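Long-range contact in PRD-containing transcription regulator (Lactobacillus casei, PDB 3NUF), which probably regulates transcription through an all-helical PRD (PTS regulation domain): residues E81-S86 and H111-Q116. Residues are numbered along the deposited sequence; the frame is centred on the assembly and turned at random.
Sequences EVSQKS and HFEAAQ
The carboxylate of Glu113, on the last turns of helix 104-115, takes three hydrogen bonds from the turn that starts helix 84-97. Its OE1 accepts from two hydroxyls, each at 2.7 Å: Ser83 OG comes in on the syn lone pair, while Ser86 OG lies nearly on the line of the C-O bond. The other oxygen, OE2, receives the backbone N-H of Ser83 (N to OE2 2.9 Å, 161° at the hydrogen), which stands 43° above the carboxylate plane. A bend at chi2 (76°) turns CD of Glu113 back to the serines. Ser83 is the N-cap of helix 84-97, and its OG also accepts a weak bond from Ser86 N (3.3 Å).

Amide and water bonds continue the polar contact. Gln116 NE2 donates back to Phe112 O, four residues earlier, in a nearly straight bond in the plane of the amide, and only weakly to Ser86 OG (2.9 Å). Gln116 OE1 accepts from two waters, one also donating to Ser83 OG, the other accepting from Lys85 NZ, which in addition bonds Ala42 O.

Van der Waals contact is slight. CG1 of Val82 lies 3.9 Å from CD of Glu113, and CB of Phe112 packs on the CB and OG of Ser86, while the Phe112 side chain also touches Leu89 and Val93 farther along helix 84-97.

An alanine at Glu113 would probably leave both serine hydroxyls and the Ser83 N-H without this acceptor and open a gap beside Val82 CG1. Within the all-helical PRD fold, a buried carboxylate thus ties the N-terminal turn of helix 84-97 to the C-terminal part of helix 104-115; the three donors, together with the positive end of the helix 84-97 dipole, probably stabilise its negative charge.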
loop_
_atom_site.group_PDB
_atom_site.type_symbol
_atom_site.label_atom_id
_atom_site.label_comp_id
_atom_site.label_asym_id
_atom_site.label_seq_id
_atom_site.Cartn_x
_atom_site.Cartn_y
_atom_site.Cartn_z
ATOM N N GLU A 81 15.671 3.576 -9.982
ATOM C CA GLU A 81 15.699 4.975 -9.534
ATOM C C GLU A 81 14.571 5.413 -8.596
ATOM O O GLU A 81 14.446 6.576 -8.234
ATOM C CB GLU A 81 15.892 5.866 -10.757
ATOM C CG GLU A 81 17.355 5.649 -11.404
ATOM C CD GLU A 81 18.540 5.921 -10.434
ATOM O OE1 GLU A 81 18.613 7.068 -9.925
ATOM O OE2 GLU A 81 19.386 5.004 -10.192
ATOM N N VAL A 82 13.809 4.452 -8.094
ATOM C CA VAL A 82 12.858 4.731 -6.998
ATOM C C VAL A 82 13.609 5.017 -5.711
ATOM O O VAL A 82 14.574 4.366 -5.393
ATOM C CB VAL A 82 11.892 3.544 -6.794
ATOM C CG1 VAL A 82 10.983 3.808 -5.627
ATOM C CG2 VAL A 82 11.119 3.284 -8.057
ATOM N N SER A 83 13.196 6.026 -4.966
ATOM C CA SER A 83 13.908 6.366 -3.759
ATOM C C SER A 83 13.901 5.232 -2.759
ATOM O O SER A 83 12.921 4.478 -2.628
ATOM C CB SER A 83 13.302 7.594 -3.104
ATOM O OG SER A 83 12.010 7.388 -2.494
ATOM N N GLN A 84 14.974 5.142 -1.995
ATOM C CA GLN A 84 15.085 4.107 -1.003
ATOM C C GLN A 84 13.955 4.182 0.017
ATOM O O GLN A 84 13.473 3.156 0.508
ATOM C CB GLN A 84 16.448 4.161 -0.309
ATOM C CG GLN A 84 16.747 2.897 0.437
ATOM C CD GLN A 84 16.939 1.780 -0.507
ATOM O OE1 GLN A 84 17.785 1.876 -1.404
ATOM N NE2 GLN A 84 16.167 0.732 -0.372
ATOM N N LYS A 85 13.543 5.386 0.386
ATOM C CA LYS A 85 12.498 5.600 1.394
ATOM C C LYS A 85 11.210 4.941 0.904
ATOM O O LYS A 85 10.547 4.205 1.665
ATOM C CB LYS A 85 12.312 7.071 1.647
ATOM C CG LYS A 85 11.240 7.388 2.638
ATOM C CD LYS A 85 11.277 8.923 2.911
ATOM C CE LYS A 85 10.215 9.299 3.863
ATOM N NZ LYS A 85 10.369 10.737 4.226
ATOM N N SER A 86 10.851 5.139 -0.350
ATOM C CA SER A 86 9.648 4.506 -0.901
ATOM C C SER A 86 9.759 2.994 -0.912
ATOM O O SER A 86 8.784 2.309 -0.637
ATOM C CB SER A 86 9.363 4.998 -2.269
ATOM O OG SER A 86 8.915 6.383 -2.199
ATOM N N HIS A 111 3.452 4.022 -5.520
ATOM C CA HIS A 111 2.412 4.773 -4.851
ATOM C C HIS A 111 3.040 5.742 -3.872
ATOM O O HIS A 111 2.641 6.877 -3.782
ATOM C CB HIS A 111 1.454 3.828 -4.176
ATOM C CG HIS A 111 0.677 2.985 -5.115
ATOM N ND1 HIS A 111 -0.650 3.208 -5.390
ATOM C CD2 HIS A 111 1.018 1.858 -5.788
ATOM C CE1 HIS A 111 -1.070 2.296 -6.251
ATOM N NE2 HIS A 111 -0.083 1.463 -6.520
ATOM N N PHE A 112 4.003 5.298 -3.078
ATOM C CA PHE A 112 4.696 6.167 -2.140
ATOM C C PHE A 112 5.503 7.214 -2.910
ATOM O O PHE A 112 5.577 8.369 -2.472
ATOM C CB PHE A 112 5.645 5.368 -1.233
ATOM C CG PHE A 112 4.968 4.501 -0.243
ATOM C CD1 PHE A 112 4.374 5.041 0.868
ATOM C CD2 PHE A 112 4.969 3.133 -0.358
ATOM C CE1 PHE A 112 3.738 4.231 1.812
ATOM C CE2 PHE A 112 4.333 2.315 0.567
ATOM C CZ PHE A 112 3.677 2.832 1.611
ATOM N N GLU A 113 6.148 6.854 -4.012
ATOM C CA GLU A 113 6.946 7.788 -4.788
ATOM C C GLU A 113 6.048 8.897 -5.363
ATOM O O GLU A 113 6.415 10.095 -5.307
ATOM C CB GLU A 113 7.688 7.001 -5.870
ATOM C CG GLU A 113 8.929 7.670 -6.470
ATOM C CD GLU A 113 10.152 7.639 -5.576
ATOM O OE1 GLU A 113 10.039 7.503 -4.334
ATOM O OE2 GLU A 113 11.287 7.847 -6.099
ATOM N N ALA A 114 4.903 8.523 -5.917
ATOM C CA ALA A 114 3.953 9.501 -6.458
ATOM C C ALA A 114 3.427 10.434 -5.361
ATOM O O ALA A 114 3.252 11.656 -5.609
ATOM C CB ALA A 114 2.835 8.793 -7.183
ATOM N N ALA A 115 3.149 9.928 -4.183
ATOM C CA ALA A 115 2.637 10.758 -3.100
ATOM C C ALA A 115 3.637 11.807 -2.611
ATOM O O ALA A 115 3.230 12.797 -2.025
ATOM C CB ALA A 115 2.133 9.907 -1.932
ATOM N N GLN A 116 4.931 11.580 -2.833
ATOM C CA GLN A 116 6.013 12.518 -2.495
ATOM C C GLN A 116 6.306 13.454 -3.657
ATOM O O GLN A 116 7.186 14.300 -3.539
ATOM C CB GLN A 116 7.279 11.729 -2.172
ATOM C CG GLN A 116 7.207 11.100 -0.849
ATOM C CD GLN A 116 8.328 10.163 -0.617
ATOM O OE1 GLN A 116 9.329 10.535 0.005
ATOM N NE2 GLN A 116 8.187 8.916 -1.072
HETATM O O HOH W 1 11.743 9.531 -0.697
HETATM O O HOH W 2 9.665 12.317 1.893
#